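PDB 2BAS: YkuI protein from Bacillus subtilis, which probably acts in cyclic di-GMP signalling through an EAL domain, the domain family associated with cyclic-guanylate-specific phosphodiesterase activity. Local coordinates for residues Met111-Asn116 with Phe143-Thr148; Ile147-Phe152 with Ile173-Ile178; Pro193-Ile198 with Ala229-Asp234. One frame throughout, in Å; residues are numbered along the deposited sequence.

All three contacts join neighbouring parallel strands of the same barrel-like sheet of the EAL domain. Contacts 1 and 2 share Ile-147 and Thr-148 and flank strand 143-147 with strands 108-112 and 172-178; contact 3 lies farther round, pairing strand 195-199, the next neighbour of 172-178, with 229-233. Contacts 1 and 3 are mostly buried, whereas contact 2 is partly buried because it runs off the strand into a loop. Accordingly contact 3 is the most regular, with five backbone bonds and apolar packing of leucine, isoleucine and tyrosine on one face, while contact 2 has just two backbone bonds, one of them weak, and adds a weak side-chain bond. Glu-146 of contact 1 and Lys-197 of contact 3 form a salt bridge.

Contact 1 of 3, residues Met111-Asn116 with Phe143-Thr148; sequences MNQDAN and FVLEIT
The end of Met-111, a selenomethionine, reaches obliquely to the ring of Phe-143 in a Met-aromatic contact, with SE of Met-111 5.3 Å from the centroid of the Phe-143 ring. A bend at chi3 (-55°) swings methyl CE back toward the neighbouring strand, a reach that a flexible, unbranched side chain can make, and CE packs 3.4 Å from CD2 of Phe-143. Beneath this apolar end the two parallel strands are tied by three backbone hydrogen bonds, Met-111 N to Val-144 O, Glu-146 N to Met-111 O and Gln-113 N to Glu-146 O, each 3.0 Å long. Packing stays close on the side of Leu-145, whose CD1 lies 3.8 Å from CG of Gln-113, the two side chains crossing at about a right angle; the aliphatic part of the glutamine serves the core while its NE2 binds Asp-89. Ala-115, small enough to sit close to the sheet, sets CB 4.0 Å from CG2 of Ile-147.

The other face is polar and looser. Asn-112 is exposed, its CB 4.0 Å from OE1 of Glu-146, and its amide plane is turned 21° from the carboxylate without a bond between them. Glu-146 is itself buried, and its OE2 makes a salt bridge with Lys-197. Helix 124-135 packs its Phe-126 on Met-111, Gln-113 and Leu-145, while strand 172-178 pairs with the far edge of strand 143-147.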
loop_
_atom_site.group_PDB
_atom_site.type_symbol
_atom_site.label_atom_id
_atom_site.label_comp_id
_atom_site.label_asym_id
_atom_site.label_seq_id
_atom_site.Cartn_x
_atom_site.Cartn_y
_atom_site.Cartn_z
HETATM N N MSE A 111 -24.667 -7.551 -6.314
HETATM C CA MSE A 111 -25.231 -6.925 -7.501
HETATM C C MSE A 111 -24.311 -5.834 -8.036
HETATM O O MSE A 111 -24.059 -4.836 -7.358
HETATM C CB MSE A 111 -26.582 -6.304 -7.172
HETATM C CG MSE A 111 -27.669 -7.269 -6.762
HETATM SE SE MSE A 111 -29.167 -6.298 -5.939
HETATM C CE MSE A 111 -28.166 -5.334 -4.493
ATOM N N ASN A 112 -23.825 -6.029 -9.255
ATOM C CA ASN A 112 -22.931 -5.077 -9.922
ATOM C C ASN A 112 -23.738 -4.002 -10.624
ATOM O O ASN A 112 -24.356 -4.252 -11.658
ATOM C CB ASN A 112 -22.056 -5.807 -10.941
ATOM C CG ASN A 112 -20.951 -4.938 -11.507
ATOM O OD1 ASN A 112 -20.745 -3.793 -11.088
ATOM N ND2 ASN A 112 -20.218 -5.490 -12.471
ATOM N N GLN A 113 -23.717 -2.801 -10.062
ATOM C CA GLN A 113 -24.558 -1.722 -10.550
ATOM C C GLN A 113 -23.745 -0.595 -11.131
ATOM O O GLN A 113 -22.776 -0.152 -10.531
ATOM C CB GLN A 113 -25.445 -1.212 -9.420
ATOM C CG GLN A 113 -26.502 -2.213 -9.017
ATOM C CD GLN A 113 -27.697 -2.174 -9.941
ATOM O OE1 GLN A 113 -28.363 -1.143 -10.058
ATOM N NE2 GLN A 113 -27.983 -3.294 -10.600
ATOM N N ASP A 114 -24.158 -0.154 -12.314
ATOM C CA ASP A 114 -23.530 0.943 -13.043
ATOM C C ASP A 114 -23.741 2.256 -12.281
ATOM O O ASP A 114 -24.871 2.660 -12.024
ATOM C CB ASP A 114 -24.147 1.013 -14.446
ATOM C CG ASP A 114 -23.376 1.911 -15.410
ATOM O OD1 ASP A 114 -22.423 2.614 -14.981
ATOM O OD2 ASP A 114 -23.745 1.913 -16.614
ATOM N N ALA A 115 -22.641 2.898 -11.903
ATOM C CA ALA A 115 -22.680 4.135 -11.131
ATOM C C ALA A 115 -23.429 5.266 -11.850
ATOM O O ALA A 115 -24.171 6.022 -11.217
ATOM C CB ALA A 115 -21.279 4.572 -10.783
ATOM N N ASN A 116 -23.233 5.377 -13.164
ATOM C CA ASN A 116 -23.914 6.398 -13.957
ATOM C C ASN A 116 -25.432 6.192 -13.981
ATOM O O ASN A 116 -26.185 7.149 -13.798
ATOM C CB ASN A 116 -23.364 6.452 -15.389
ATOM C CG ASN A 116 -21.847 6.590 -15.442
ATOM O OD1 ASN A 116 -21.257 7.485 -14.822
ATOM N ND2 ASN A 116 -21.210 5.702 -16.203
ATOM N N PHE A 143 -27.226 -7.154 1.231
ATOM C CA PHE A 143 -26.945 -6.640 -0.102
ATOM C C PHE A 143 -25.528 -6.123 -0.235
ATOM O O PHE A 143 -25.064 -5.319 0.577
ATOM C CB PHE A 143 -27.914 -5.518 -0.477
ATOM C CG PHE A 143 -29.330 -5.979 -0.681
ATOM C CD1 PHE A 143 -30.314 -5.687 0.268
ATOM C CD2 PHE A 143 -29.691 -6.700 -1.820
ATOM C CE1 PHE A 143 -31.631 -6.101 0.080
ATOM C CE2 PHE A 143 -31.005 -7.121 -2.004
ATOM C CZ PHE A 143 -31.976 -6.821 -1.058
ATOM N N VAL A 144 -24.843 -6.588 -1.273
ATOM C CA VAL A 144 -23.534 -6.048 -1.603
ATOM C C VAL A 144 -23.611 -5.319 -2.951
ATOM O O VAL A 144 -23.738 -5.935 -4.012
ATOM C CB VAL A 144 -22.421 -7.115 -1.559
ATOM C CG1 VAL A 144 -21.088 -6.494 -1.912
ATOM C CG2 VAL A 144 -22.332 -7.725 -0.170
ATOM N N LEU A 145 -23.562 -3.995 -2.874
ATOM C CA LEU A 145 -23.590 -3.140 -4.037
ATOM C C LEU A 145 -22.168 -2.935 -4.578
ATOM O O LEU A 145 -21.340 -2.247 -3.962
ATOM C CB LEU A 145 -24.219 -1.802 -3.659
ATOM C CG LEU A 145 -24.634 -0.833 -4.754
ATOM C CD1 LEU A 145 -25.944 -1.295 -5.372
ATOM C CD2 LEU A 145 -24.802 0.560 -4.177
ATOM N N GLU A 146 -21.892 -3.551 -5.726
ATOM C CA GLU A 146 -20.611 -3.400 -6.389
ATOM C C GLU A 146 -20.628 -2.167 -7.284
ATOM O O GLU A 146 -21.506 -2.017 -8.131
ATOM C CB GLU A 146 -20.270 -4.636 -7.213
ATOM C CG GLU A 146 -20.151 -5.946 -6.435
ATOM C CD GLU A 146 -19.842 -7.143 -7.348
ATOM O OE1 GLU A 146 -19.191 -6.956 -8.411
ATOM O OE2 GLU A 146 -20.245 -8.276 -6.997
ATOM N N ILE A 147 -19.657 -1.288 -7.088
ATOM C CA ILE A 147 -19.545 -0.073 -7.873
ATOM C C ILE A 147 -18.230 -0.052 -8.663
ATOM O O ILE A 147 -17.195 -0.531 -8.184
ATOM C CB ILE A 147 -19.658 1.192 -6.974
ATOM C CG1 ILE A 147 -20.897 1.119 -6.072
ATOM C CG2 ILE A 147 -19.732 2.460 -7.825
ATOM C CD1 ILE A 147 -22.239 1.199 -6.826
ATOM N N THR A 148 -18.291 0.479 -9.883
ATOM C CA THR A 148 -17.116 0.645 -10.725
ATOM C C THR A 148 -16.933 2.140 -10.964
ATOM O O THR A 148 -17.696 2.752 -11.718
ATOM C CB THR A 148 -17.262 -0.089 -12.083
ATOM O OG1 THR A 148 -17.736 -1.423 -11.868
ATOM C CG2 THR A 148 -15.926 -0.143 -12.819
HETATM O O HOH W 1 -20.451 -0.044 -11.182
#

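Contact 2 of 3, residues Ile147-Phe152 with Ile173-Ile178; sequences ITEHNF and IAVDNI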
loop_
_atom_site.group_PDB
_atom_site.type_symbol
_atom_site.label_atom_id
_atom_site.label_comp_id
_atom_site.label_asym_id
_atom_site.label_seq_id
_atom_site.Cartn_x
_atom_site.Cartn_y
_atom_site.Cartn_z
ATOM N N ILE A 147 -19.657 -1.288 -7.088
ATOM C CA ILE A 147 -19.545 -0.073 -7.873
ATOM C C ILE A 147 -18.230 -0.052 -8.663
ATOM O O ILE A 147 -17.195 -0.531 -8.184
ATOM C CB ILE A 147 -19.658 1.192 -6.974
ATOM C CG1 ILE A 147 -20.897 1.119 -6.072
ATOM C CG2 ILE A 147 -19.732 2.460 -7.825
ATOM C CD1 ILE A 147 -22.239 1.199 -6.826
ATOM N N THR A 148 -18.291 0.479 -9.883
ATOM C CA THR A 148 -17.116 0.645 -10.725
ATOM C C THR A 148 -16.933 2.140 -10.964
ATOM O O THR A 148 -17.696 2.752 -11.718
ATOM C CB THR A 148 -17.262 -0.089 -12.083
ATOM O OG1 THR A 148 -17.736 -1.423 -11.868
ATOM C CG2 THR A 148 -15.926 -0.143 -12.819
ATOM N N GLU A 149 -15.930 2.724 -10.314
ATOM C CA GLU A 149 -15.686 4.169 -10.413
ATOM C C GLU A 149 -14.821 4.517 -11.614
ATOM O O GLU A 149 -14.599 5.688 -11.905
ATOM C CB GLU A 149 -15.017 4.703 -9.152
ATOM C CG GLU A 149 -15.583 4.180 -7.859
ATOM C CD GLU A 149 -14.601 4.357 -6.734
ATOM O OE1 GLU A 149 -13.819 5.331 -6.774
ATOM O OE2 GLU A 149 -14.603 3.518 -5.812
ATOM N N HIS A 150 -14.311 3.494 -12.290
ATOM C CA HIS A 150 -13.547 3.687 -13.509
ATOM C C HIS A 150 -14.406 4.425 -14.543
ATOM O O HIS A 150 -13.945 5.359 -15.200
ATOM C CB HIS A 150 -13.055 2.331 -14.043
ATOM C CG HIS A 150 -12.709 2.335 -15.502
ATOM N ND1 HIS A 150 -11.666 3.075 -16.023
ATOM C CD2 HIS A 150 -13.267 1.683 -16.551
ATOM C CE1 HIS A 150 -11.602 2.884 -17.329
ATOM N NE2 HIS A 150 -12.563 2.045 -17.675
ATOM N N ASN A 151 -15.669 4.023 -14.643
ATOM C CA ASN A 151 -16.577 4.545 -15.658
ATOM C C ASN A 151 -17.223 5.909 -15.374
ATOM O O ASN A 151 -17.889 6.465 -16.249
ATOM C CB ASN A 151 -17.672 3.506 -15.915
ATOM C CG ASN A 151 -17.122 2.212 -16.471
ATOM O OD1 ASN A 151 -16.293 2.219 -17.383
ATOM N ND2 ASN A 151 -17.585 1.091 -15.932
ATOM N N PHE A 152 -17.002 6.456 -14.179
ATOM C CA PHE A 152 -17.808 7.578 -13.686
ATOM C C PHE A 152 -17.531 8.947 -14.299
ATOM O O PHE A 152 -16.438 9.495 -14.156
ATOM C CB PHE A 152 -17.750 7.648 -12.158
ATOM C CG PHE A 152 -18.916 8.357 -11.540
ATOM C CD1 PHE A 152 -20.220 7.957 -11.827
ATOM C CD2 PHE A 152 -18.716 9.414 -10.662
ATOM C CE1 PHE A 152 -21.310 8.610 -11.260
ATOM C CE2 PHE A 152 -19.798 10.071 -10.083
ATOM C CZ PHE A 152 -21.100 9.668 -10.382
ATOM N N ILE A 173 -20.893 -2.304 0.717
ATOM C CA ILE A 173 -20.365 -1.687 -0.497
ATOM C C ILE A 173 -19.032 -2.292 -0.940
ATOM O O ILE A 173 -18.054 -2.325 -0.191
ATOM C CB ILE A 173 -20.304 -0.143 -0.358
ATOM C CG1 ILE A 173 -21.727 0.423 -0.400
ATOM C CG2 ILE A 173 -19.489 0.480 -1.476
ATOM C CD1 ILE A 173 -21.854 1.759 0.242
ATOM N N ALA A 174 -19.032 -2.798 -2.164
ATOM C CA ALA A 174 -17.864 -3.393 -2.764
ATOM C C ALA A 174 -17.383 -2.464 -3.862
ATOM O O ALA A 174 -18.190 -1.965 -4.635
ATOM C CB ALA A 174 -18.214 -4.735 -3.344
ATOM N N VAL A 175 -16.078 -2.207 -3.901
ATOM C CA VAL A 175 -15.469 -1.465 -5.001
ATOM C C VAL A 175 -14.833 -2.488 -5.958
ATOM O O VAL A 175 -14.275 -3.500 -5.530
ATOM C CB VAL A 175 -14.463 -0.392 -4.510
ATOM C CG1 VAL A 175 -13.663 0.180 -5.655
ATOM C CG2 VAL A 175 -15.202 0.747 -3.814
ATOM N N ASP A 176 -14.880 -2.207 -7.220
ATOM C CA ASP A 176 -14.543 -3.116 -8.323
ATOM C C ASP A 176 -13.234 -2.663 -9.005
ATOM O O ASP A 176 -12.797 -1.517 -8.837
ATOM C CB ASP A 176 -15.676 -3.110 -9.356
ATOM C CG ASP A 176 -15.718 -4.377 -10.203
ATOM O OD1 ASP A 176 -14.812 -5.280 -10.054
ATOM O OD2 ASP A 176 -16.662 -4.541 -11.069
ATOM N N ASN A 177 -12.663 -3.603 -9.750
ATOM C CA ASN A 177 -11.405 -3.417 -10.530
ATOM C C ASN A 177 -10.271 -2.768 -9.716
ATOM O O ASN A 177 -9.644 -1.790 -10.145
ATOM C CB ASN A 177 -11.643 -2.499 -11.732
ATOM C CG ASN A 177 -12.701 -3.024 -12.698
ATOM O OD1 ASN A 177 -13.098 -4.184 -12.604
ATOM N ND2 ASN A 177 -13.188 -2.229 -13.632
ATOM N N ILE A 178 -9.998 -3.305 -8.555
ATOM C CA ILE A 178 -8.926 -2.762 -7.713
ATOM C C ILE A 178 -7.584 -3.403 -8.106
ATOM O O ILE A 178 -7.517 -4.605 -8.417
ATOM C CB ILE A 178 -9.219 -3.034 -6.237
ATOM C CG1 ILE A 178 -10.492 -2.334 -5.751
ATOM C CG2 ILE A 178 -8.098 -2.557 -5.307
ATOM C CD1 ILE A 178 -10.446 -0.812 -5.933
#
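Thr-148 and Asp-176 meet at an oblique angle near the C-terminal ends of two neighbouring parallel strands of the EAL barrel, joined by the beta-alpha-beta connection that runs through helix 156-167. Hydroxyl OG1 of Thr-148 gives a weak hydrogen bond, 3.4 Å long, to OD2 of Asp-176. The aspartate is placed for this by its first torsion (-156°), which sets the carboxylate trans to the backbone nitrogen. At the corner where the chain turns, Asn-177 N donates to OD1 of Asp-176 at 2.7 Å; a short carboxylate can thus offer one oxygen to the hydroxyl and the other to the next backbone N-H. A leucine in place of Asp-176 would probably leave the Thr-148 hydroxyl and the N-H of Asn-177 without their carboxylate acceptors, OD2 and OD1.

Glu-149 is turned differently. Its chain is extended and crosses Val-175 at about a right angle, so that OE2 rests 3.5 Å from both CG1 and CG2 of the valine. This is packing contact; the polar partner of the glutamate is the hydroxyl of Tyr-160, which bonds to OE1. The branched Val-175 also packs on Leu-191 of helix 185-191.

Behind these side chains the pairing is short: Ile-147 N bonds to Ala-174 O at 2.9 Å, and Asp-176 N reaches Ile-147 O at 3.0 Å in a weak bond, bent to 130° at the hydrogen.

Contact 3 of 3, residues Pro193-Ile198 with Ala229-Asp234; sequences PDLLKI and ALLYED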
loop_
_atom_site.group_PDB
_atom_site.type_symbol
_atom_site.label_atom_id
_atom_site.label_comp_id
_atom_site.label_asym_id
_atom_site.label_seq_id
_atom_site.Cartn_x
_atom_site.Cartn_y
_atom_site.Cartn_z
ATOM N N PRO A 193 -14.703 1.168 1.909
ATOM C CA PRO A 193 -15.763 0.225 1.573
ATOM C C PRO A 193 -15.612 -1.069 2.358
ATOM O O PRO A 193 -14.546 -1.348 2.898
ATOM C CB PRO A 193 -15.567 -0.014 0.070
ATOM C CG PRO A 193 -14.099 0.275 -0.177
ATOM C CD PRO A 193 -13.640 1.224 0.884
ATOM N N ASP A 194 -16.689 -1.842 2.422
ATOM C CA ASP A 194 -16.709 -3.115 3.129
ATOM C C ASP A 194 -15.967 -4.210 2.348
ATOM O O ASP A 194 -15.513 -5.185 2.924
ATOM C CB ASP A 194 -18.163 -3.515 3.381
ATOM C CG ASP A 194 -18.949 -2.427 4.107
ATOM O OD1 ASP A 194 -18.601 -2.099 5.262
ATOM O OD2 ASP A 194 -19.917 -1.895 3.529
ATOM N N LEU A 195 -15.830 -4.030 1.037
ATOM C CA LEU A 195 -15.211 -5.037 0.183
ATOM C C LEU A 195 -14.425 -4.446 -0.985
ATOM O O LEU A 195 -14.841 -3.465 -1.599
ATOM C CB LEU A 195 -16.284 -5.977 -0.369
ATOM C CG LEU A 195 -16.577 -7.286 0.351
ATOM C CD1 LEU A 195 -18.053 -7.395 0.694
ATOM C CD2 LEU A 195 -16.140 -8.465 -0.492
ATOM N N LEU A 196 -13.301 -5.081 -1.298
ATOM C CA LEU A 196 -12.513 -4.736 -2.466
ATOM C C LEU A 196 -12.490 -5.947 -3.376
ATOM O O LEU A 196 -12.089 -7.028 -2.949
ATOM C CB LEU A 196 -11.083 -4.369 -2.051
ATOM C CG LEU A 196 -10.855 -3.169 -1.139
ATOM C CD1 LEU A 196 -9.366 -3.029 -0.841
ATOM C CD2 LEU A 196 -11.406 -1.883 -1.762
ATOM N N LYS A 197 -12.940 -5.789 -4.614
ATOM C CA LYS A 197 -12.907 -6.894 -5.580
ATOM C C LYS A 197 -11.677 -6.777 -6.468
ATOM O O LYS A 197 -11.490 -5.772 -7.165
ATOM C CB LYS A 197 -14.154 -6.937 -6.454
ATOM C CG LYS A 197 -15.415 -7.406 -5.764
ATOM C CD LYS A 197 -16.502 -7.856 -6.771
ATOM C CE LYS A 197 -16.363 -9.338 -7.171
ATOM N NZ LYS A 197 -17.613 -9.910 -7.795
ATOM N N ILE A 198 -10.845 -7.811 -6.430
ATOM C CA ILE A 198 -9.609 -7.858 -7.198
ATOM C C ILE A 198 -9.727 -8.917 -8.294
ATOM O O ILE A 198 -10.047 -10.066 -8.026
ATOM C CB ILE A 198 -8.394 -8.111 -6.258
ATOM C CG1 ILE A 198 -8.324 -7.018 -5.186
ATOM C CG2 ILE A 198 -7.097 -8.157 -7.035
ATOM C CD1 ILE A 198 -7.392 -7.323 -4.013
ATOM N N ALA A 229 -12.594 -6.317 3.375
ATOM C CA ALA A 229 -12.230 -7.683 3.019
ATOM C C ALA A 229 -11.907 -7.725 1.526
ATOM O O ALA A 229 -12.473 -6.957 0.737
ATOM C CB ALA A 229 -13.365 -8.644 3.341
ATOM N N LEU A 230 -11.014 -8.627 1.146
ATOM C CA LEU A 230 -10.627 -8.790 -0.241
ATOM C C LEU A 230 -11.393 -9.939 -0.871
ATOM O O LEU A 230 -11.416 -11.055 -0.346
ATOM C CB LEU A 230 -9.124 -9.069 -0.362
ATOM C CG LEU A 230 -8.163 -8.087 0.303
ATOM C CD1 LEU A 230 -6.750 -8.644 0.250
ATOM C CD2 LEU A 230 -8.225 -6.704 -0.347
ATOM N N LEU A 231 -12.013 -9.648 -2.008
ATOM C CA LEU A 231 -12.657 -10.659 -2.833
ATOM C C LEU A 231 -11.880 -10.824 -4.147
ATOM O O LEU A 231 -11.818 -9.900 -4.968
ATOM C CB LEU A 231 -14.105 -10.256 -3.094
ATOM C CG LEU A 231 -14.973 -11.003 -4.106
ATOM C CD1 LEU A 231 -14.793 -12.493 -4.042
ATOM C CD2 LEU A 231 -16.436 -10.638 -3.879
ATOM N N TYR A 232 -11.260 -11.984 -4.330
ATOM C CA TYR A 232 -10.555 -12.255 -5.577
ATOM C C TYR A 232 -11.504 -12.932 -6.523
ATOM O O TYR A 232 -12.011 -14.005 -6.221
ATOM C CB TYR A 232 -9.327 -13.128 -5.345
ATOM C CG TYR A 232 -8.221 -12.415 -4.619
ATOM C CD1 TYR A 232 -8.236 -12.297 -3.240
ATOM C CD2 TYR A 232 -7.161 -11.850 -5.308
ATOM C CE1 TYR A 232 -7.221 -11.643 -2.573
ATOM C CE2 TYR A 232 -6.142 -11.196 -4.640
ATOM C CZ TYR A 232 -6.184 -11.097 -3.279
ATOM O OH TYR A 232 -5.193 -10.440 -2.599
ATOM N N GLU A 233 -11.759 -12.282 -7.655
ATOM C CA GLU A 233 -12.627 -12.818 -8.706
ATOM C C GLU A 233 -11.820 -13.208 -9.949
ATOM O O GLU A 233 -10.616 -12.961 -10.021
ATOM C CB GLU A 233 -13.752 -11.826 -9.063
ATOM C CG GLU A 233 -13.313 -10.543 -9.740
ATOM C CD GLU A 233 -14.466 -9.786 -10.387
ATOM O OE1 GLU A 233 -15.054 -10.285 -11.380
ATOM O OE2 GLU A 233 -14.778 -8.669 -9.911
ATOM N N ASP A 234 -12.508 -13.798 -10.927
ATOM C CA ASP A 234 -11.904 -14.336 -12.151
ATOM C C ASP A 234 -10.787 -15.354 -11.887
ATOM O O ASP A 234 -9.768 -15.361 -12.575
ATOM C CB ASP A 234 -11.429 -13.216 -13.084
ATOM C CG ASP A 234 -12.578 -12.540 -13.835
ATOM O OD1 ASP A 234 -13.601 -13.204 -14.128
ATOM O OD2 ASP A 234 -12.452 -11.335 -14.147
#
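Strands 195-198 and 229-233 run parallel at an angle of 25°, their axes 4.6 Å apart at closest approach, and five backbone hydrogen bonds zip them together from Ala-229 N with Asp-194 O to Glu-233 N with Ile-198 O. The straightest joins Leu-231 N to Leu-196 O at 2.8 Å, with an N-H...O angle of 177°.

On one face, aliphatic and aromatic groups fill the space between sheet and helices. Ile-198 lies alongside Tyr-232, CG2 4.0 Å from ring atom CE2, and its other branch puts CD1 3.8 Å from CD2 of Leu-230. Tyrosine suits this place because its flat ring packs while its OH reaches Asn-247 O.

The opposite face carries Leu-195, Leu-231 and Lys-197. Lys-197 runs beside Leu-231, its CE 3.5 Å from CD2 of the leucine, so its methylenes pack while NZ goes on to a hydrogen bond with Gln-253 OE1 and a salt bridge with Glu-146 OE2. Its salt bridge to Glu-233 is long, NZ to OE2 3.7 Å.

Helix 211-226 covers Leu-196, Ile-198 and Leu-230, and helix 238-246 packs on Tyr-232; strand 172-178 borders strand 195-199 on one edge, and strand 249-252 borders 229-233 on the other.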